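Local coordinates for uncharacterized protein (Chaetomium thermophilum, PDB 3LPZ) that is Get4 of the Get pathway, an alpha-solenoid protein that binds Get5 and probably helps target tail-anchored proteins to the membrane, at residues Val55-Arg67 with Arg97-Pro109. Residues are numbered along the deposited sequence; the frame is centred on the assembly and turned at random.
Sequences VDILASVSQTLLR and RGKLLGCLRLFQP
Leu66 presses its CD2 methyl over one face of the Phe107 ring, 4.2 Å from the centroid and offset toward the rim, a CH-pi contact; the CA of Leu104 sits in plane at the ring's edge. The second flat group, the Arg67 guanidinium, carries Leu106 CD2 over the centre of one face, with NH1 3.7 Å from that methyl. Leu106 also meets Leu66 and Gln63: its CB lies 3.7 Å from Leu66 CB, while its CD1 reaches Gln63 CB, the two side chains crossing at about a right angle. With chi2 at 176°, Gln63 runs extended along the other helix, bringing CG to 3.8 Å from Cys103 SG and NE2 against the backbone at Gly102, where any CB would clash with that amide. Gln63 NE2 donates to a water oxygen at 3.2 Å, which bonds weakly to Gly98 O. Were Gln63 cut back to an alanine, the groove beside Gly102 and Cys103 would probably lose its filling and the water its amide donor. One turn toward the N-terminal ends, Lys99 spends its aliphatic length on Ala59 and on Val55, CG1 of the latter lying 3.5 Å from Lys99 CD. As a worked example of side-by-side helix packing in an alpha-solenoid, residues 55-67 and 97-104, on helices 51-67 and 94-104, run in the same direction with their axes 16° apart. Helix 71-88, between them in sequence, packs against Val55 and Ser62, whose OG bonds to Gly74 O, while helix 112-128 receives Leu100 and Phe107, and helices 11-25 and 28-47 back helix 51-67.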
loop_
_atom_site.group_PDB
_atom_site.type_symbol
_atom_site.label_atom_id
_atom_site.label_comp_id
_atom_site.label_asym_id
_atom_site.label_seq_id
_atom_site.Cartn_x
_atom_site.Cartn_y
_atom_site.Cartn_z
ATOM N N VAL A 55 21.406 8.400 17.659
ATOM C CA VAL A 55 20.435 7.411 17.224
ATOM C C VAL A 55 20.150 6.369 18.309
ATOM O O VAL A 55 18.982 6.042 18.557
ATOM C CB VAL A 55 20.877 6.712 15.878
ATOM C CG1 VAL A 55 20.124 5.368 15.658
ATOM C CG2 VAL A 55 20.659 7.639 14.699
ATOM N N ASP A 56 21.196 5.830 18.937
ATOM C CA ASP A 56 20.996 4.780 19.947
ATOM C C ASP A 56 20.210 5.371 21.118
ATOM O O ASP A 56 19.275 4.748 21.613
ATOM C CB ASP A 56 22.323 4.200 20.452
ATOM C CG ASP A 56 22.980 3.239 19.463
ATOM O OD1 ASP A 56 22.333 2.770 18.506
ATOM O OD2 ASP A 56 24.176 2.956 19.641
ATOM N N ILE A 57 20.581 6.580 21.537
ATOM C CA ILE A 57 19.875 7.269 22.622
ATOM C C ILE A 57 18.392 7.504 22.299
ATOM O O ILE A 57 17.512 7.123 23.081
ATOM C CB ILE A 57 20.564 8.602 22.998
ATOM C CG1 ILE A 57 21.942 8.300 23.620
ATOM C CG2 ILE A 57 19.680 9.423 23.975
ATOM C CD1 ILE A 57 22.879 9.486 23.639
ATOM N N LEU A 58 18.119 8.128 21.157
ATOM C CA LEU A 58 16.724 8.403 20.762
ATOM C C LEU A 58 15.895 7.126 20.594
ATOM O O LEU A 58 14.742 7.061 21.058
ATOM C CB LEU A 58 16.686 9.251 19.468
ATOM C CG LEU A 58 17.222 10.672 19.692
ATOM C CD1 LEU A 58 17.416 11.413 18.367
ATOM C CD2 LEU A 58 16.300 11.460 20.609
ATOM N N ALA A 59 16.449 6.124 19.907
ATOM C CA ALA A 59 15.693 4.878 19.685
ATOM C C ALA A 59 15.399 4.151 21.006
ATOM O O ALA A 59 14.288 3.699 21.211
ATOM C CB ALA A 59 16.432 3.920 18.667
ATOM N N SER A 60 16.390 4.034 21.894
ATOM C CA SER A 60 16.167 3.288 23.138
ATOM C C SER A 60 15.168 4.013 24.031
ATOM O O SER A 60 14.241 3.395 24.555
ATOM C CB SER A 60 17.473 3.097 23.927
ATOM O OG SER A 60 18.455 2.497 23.119
ATOM N N VAL A 61 15.334 5.323 24.184
ATOM C CA VAL A 61 14.490 6.091 25.098
ATOM C C VAL A 61 13.069 6.293 24.534
ATOM O O VAL A 61 12.080 6.279 25.290
ATOM C CB VAL A 61 15.128 7.456 25.498
ATOM C CG1 VAL A 61 14.139 8.308 26.343
ATOM C CG2 VAL A 61 16.493 7.255 26.259
ATOM N N SER A 62 12.970 6.489 23.219
ATOM C CA SER A 62 11.671 6.546 22.558
ATOM C C SER A 62 10.864 5.282 22.845
ATOM O O SER A 62 9.684 5.360 23.223
ATOM C CB SER A 62 11.806 6.681 21.036
ATOM O OG SER A 62 10.514 6.503 20.465
ATOM N N GLN A 63 11.494 4.127 22.647
ATOM C CA GLN A 63 10.821 2.853 22.894
ATOM C C GLN A 63 10.423 2.699 24.373
ATOM O O GLN A 63 9.296 2.233 24.683
ATOM C CB GLN A 63 11.653 1.671 22.385
ATOM C CG GLN A 63 11.849 1.758 20.861
ATOM C CD GLN A 63 12.745 0.690 20.291
ATOM O OE1 GLN A 63 13.130 -0.229 20.995
ATOM N NE2 GLN A 63 13.083 0.805 18.998
ATOM N N THR A 64 11.310 3.101 25.284
ATOM C CA THR A 64 10.945 3.052 26.714
ATOM C C THR A 64 9.726 3.913 27.050
ATOM O O THR A 64 8.833 3.495 27.823
ATOM C CB THR A 64 12.122 3.433 27.638
ATOM O OG1 THR A 64 13.201 2.524 27.414
ATOM C CG2 THR A 64 11.699 3.345 29.113
ATOM N N LEU A 65 9.688 5.123 26.486
ATOM C CA LEU A 65 8.562 6.022 26.730
ATOM C C LEU A 65 7.286 5.417 26.171
ATOM O O LEU A 65 6.253 5.418 26.835
ATOM C CB LEU A 65 8.804 7.381 26.093
ATOM C CG LEU A 65 9.756 8.294 26.870
ATOM C CD1 LEU A 65 10.409 9.319 25.956
ATOM C CD2 LEU A 65 9.021 8.975 28.026
ATOM N N LEU A 66 7.371 4.899 24.946
ATOM C CA LEU A 66 6.216 4.241 24.315
ATOM C C LEU A 66 5.715 3.033 25.118
ATOM O O LEU A 66 4.512 2.850 25.240
ATOM C CB LEU A 66 6.499 3.855 22.840
ATOM C CG LEU A 66 6.731 5.045 21.896
ATOM C CD1 LEU A 66 7.337 4.605 20.524
ATOM C CD2 LEU A 66 5.425 5.814 21.683
ATOM N N ARG A 67 6.629 2.223 25.650
ATOM C CA ARG A 67 6.255 1.090 26.528
ATOM C C ARG A 67 5.636 1.548 27.842
ATOM O O ARG A 67 4.861 0.820 28.430
ATOM C CB ARG A 67 7.462 0.228 26.892
ATOM C CG ARG A 67 7.858 -0.740 25.838
ATOM C CD ARG A 67 9.008 -1.606 26.292
ATOM N NE ARG A 67 9.696 -2.130 25.118
ATOM C CZ ARG A 67 9.326 -3.220 24.436
ATOM N NH1 ARG A 67 8.274 -3.946 24.805
ATOM N NH2 ARG A 67 10.020 -3.594 23.376
ATOM N N ARG A 97 16.128 0.554 9.693
ATOM C CA ARG A 97 14.747 0.115 9.517
ATOM C C ARG A 97 14.315 -0.619 10.805
ATOM O O ARG A 97 13.193 -0.442 11.251
ATOM C CB ARG A 97 14.588 -0.824 8.305
ATOM C CG ARG A 97 13.118 -1.226 8.008
ATOM C CD ARG A 97 13.013 -2.450 7.033
ATOM N NE ARG A 97 13.540 -2.087 5.704
ATOM C CZ ARG A 97 14.701 -2.508 5.191
ATOM N NH1 ARG A 97 15.500 -3.376 5.855
ATOM N NH2 ARG A 97 15.059 -2.062 3.989
ATOM N N GLY A 98 15.182 -1.466 11.370
ATOM C CA GLY A 98 14.807 -2.208 12.577
ATOM C C GLY A 98 14.474 -1.291 13.759
ATOM O O GLY A 98 13.536 -1.546 14.527
ATOM N N LYS A 99 15.243 -0.221 13.921
ATOM C CA LYS A 99 14.955 0.741 15.002
ATOM C C LYS A 99 13.608 1.421 14.783
ATOM O O LYS A 99 12.857 1.649 15.741
ATOM C CB LYS A 99 16.073 1.777 15.118
ATOM C CG LYS A 99 17.353 1.196 15.677
ATOM C CD LYS A 99 18.456 2.259 15.796
ATOM C CE LYS A 99 19.816 1.640 16.205
ATOM N NZ LYS A 99 20.435 0.834 15.111
ATOM N N LEU A 100 13.310 1.777 13.532
ATOM C CA LEU A 100 12.043 2.472 13.225
ATOM C C LEU A 100 10.844 1.535 13.434
ATOM O O LEU A 100 9.813 1.963 13.990
ATOM C CB LEU A 100 12.059 3.090 11.817
ATOM C CG LEU A 100 13.096 4.225 11.660
ATOM C CD1 LEU A 100 13.215 4.655 10.193
ATOM C CD2 LEU A 100 12.725 5.458 12.508
ATOM N N LEU A 101 10.991 0.270 13.033
ATOM C CA LEU A 101 9.924 -0.733 13.274
ATOM C C LEU A 101 9.745 -1.011 14.757
ATOM O O LEU A 101 8.628 -1.233 15.216
ATOM C CB LEU A 101 10.200 -2.059 12.511
ATOM C CG LEU A 101 10.143 -1.933 10.989
ATOM C CD1 LEU A 101 10.667 -3.210 10.369
ATOM C CD2 LEU A 101 8.688 -1.648 10.500
ATOM N N GLY A 102 10.842 -0.988 15.514
ATOM C CA GLY A 102 10.748 -1.156 16.961
ATOM C C GLY A 102 9.904 -0.039 17.584
ATOM O O GLY A 102 9.102 -0.299 18.510
ATOM N N CYS A 103 10.082 1.196 17.119
ATOM C CA CYS A 103 9.235 2.316 17.604
ATOM C C CYS A 103 7.779 2.169 17.145
ATOM O O CYS A 103 6.833 2.284 17.957
ATOM C CB CYS A 103 9.783 3.677 17.143
ATOM S SG CYS A 103 11.404 4.102 17.850
ATOM N N LEU A 104 7.613 1.903 15.852
ATOM C CA LEU A 104 6.288 1.790 15.214
ATOM C C LEU A 104 5.340 0.864 15.967
ATOM O O LEU A 104 4.170 1.213 16.228
ATOM C CB LEU A 104 6.431 1.267 13.772
ATOM C CG LEU A 104 5.130 1.175 12.943
ATOM C CD1 LEU A 104 4.501 2.552 12.805
ATOM C CD2 LEU A 104 5.363 0.549 11.522
ATOM N N ARG A 105 5.846 -0.324 16.297
ATOM C CA ARG A 105 5.019 -1.366 16.881
ATOM C C ARG A 105 4.646 -1.051 18.332
ATOM O O ARG A 105 3.751 -1.667 18.883
ATOM C CB ARG A 105 5.726 -2.709 16.799
ATOM C CG ARG A 105 5.881 -3.205 15.355
ATOM C CD ARG A 105 6.333 -4.662 15.377
ATOM N NE ARG A 105 6.608 -5.251 14.054
ATOM C CZ ARG A 105 5.686 -5.752 13.232
ATOM N NH1 ARG A 105 4.395 -5.699 13.559
ATOM N NH2 ARG A 105 6.055 -6.299 12.064
ATOM N N LEU A 106 5.323 -0.081 18.948
ATOM C CA LEU A 106 4.987 0.290 20.328
ATOM C C LEU A 106 4.005 1.447 20.484
ATOM O O LEU A 106 3.562 1.724 21.598
ATOM C CB LEU A 106 6.257 0.518 21.153
ATOM C CG LEU A 106 7.154 -0.711 21.407
ATOM C CD1 LEU A 106 8.543 -0.252 21.898
ATOM C CD2 LEU A 106 6.543 -1.683 22.408
ATOM N N PHE A 107 3.646 2.121 19.395
ATOM C CA PHE A 107 2.607 3.147 19.464
ATOM C C PHE A 107 1.235 2.506 19.667
ATOM O O PHE A 107 0.960 1.452 19.079
ATOM C CB PHE A 107 2.479 3.905 18.151
ATOM C CG PHE A 107 3.512 4.959 17.927
ATOM C CD1 PHE A 107 4.698 4.656 17.247
ATOM C CD2 PHE A 107 3.265 6.286 18.308
ATOM C CE1 PHE A 107 5.644 5.654 16.986
ATOM C CE2 PHE A 107 4.201 7.270 18.055
ATOM C CZ PHE A 107 5.386 6.965 17.376
ATOM N N GLN A 108 0.368 3.164 20.441
ATOM C CA GLN A 108 -1.061 2.838 20.427
ATOM C C GLN A 108 -1.631 3.248 19.078
ATOM O O GLN A 108 -1.268 4.302 18.576
ATOM C CB GLN A 108 -1.818 3.608 21.519
ATOM C CG GLN A 108 -1.557 3.090 22.917
ATOM C CD GLN A 108 -2.135 1.708 23.115
ATOM O OE1 GLN A 108 -1.485 0.839 23.674
ATOM N NE2 GLN A 108 -3.356 1.489 22.624
ATOM N N PRO A 109 -2.539 2.429 18.497
ATOM C CA PRO A 109 -3.181 2.724 17.215
ATOM C C PRO A 109 -3.758 4.120 17.132
ATOM O O PRO A 109 -3.668 4.765 16.083
ATOM C CB PRO A 109 -4.316 1.697 17.156
ATOM C CG PRO A 109 -3.807 0.569 17.885
ATOM C CD PRO A 109 -2.934 1.101 18.995
HETATM O O HOH W 1 14.647 -1.712 17.826
HETATM O O HOH W 2 2.491 3.773 23.472
#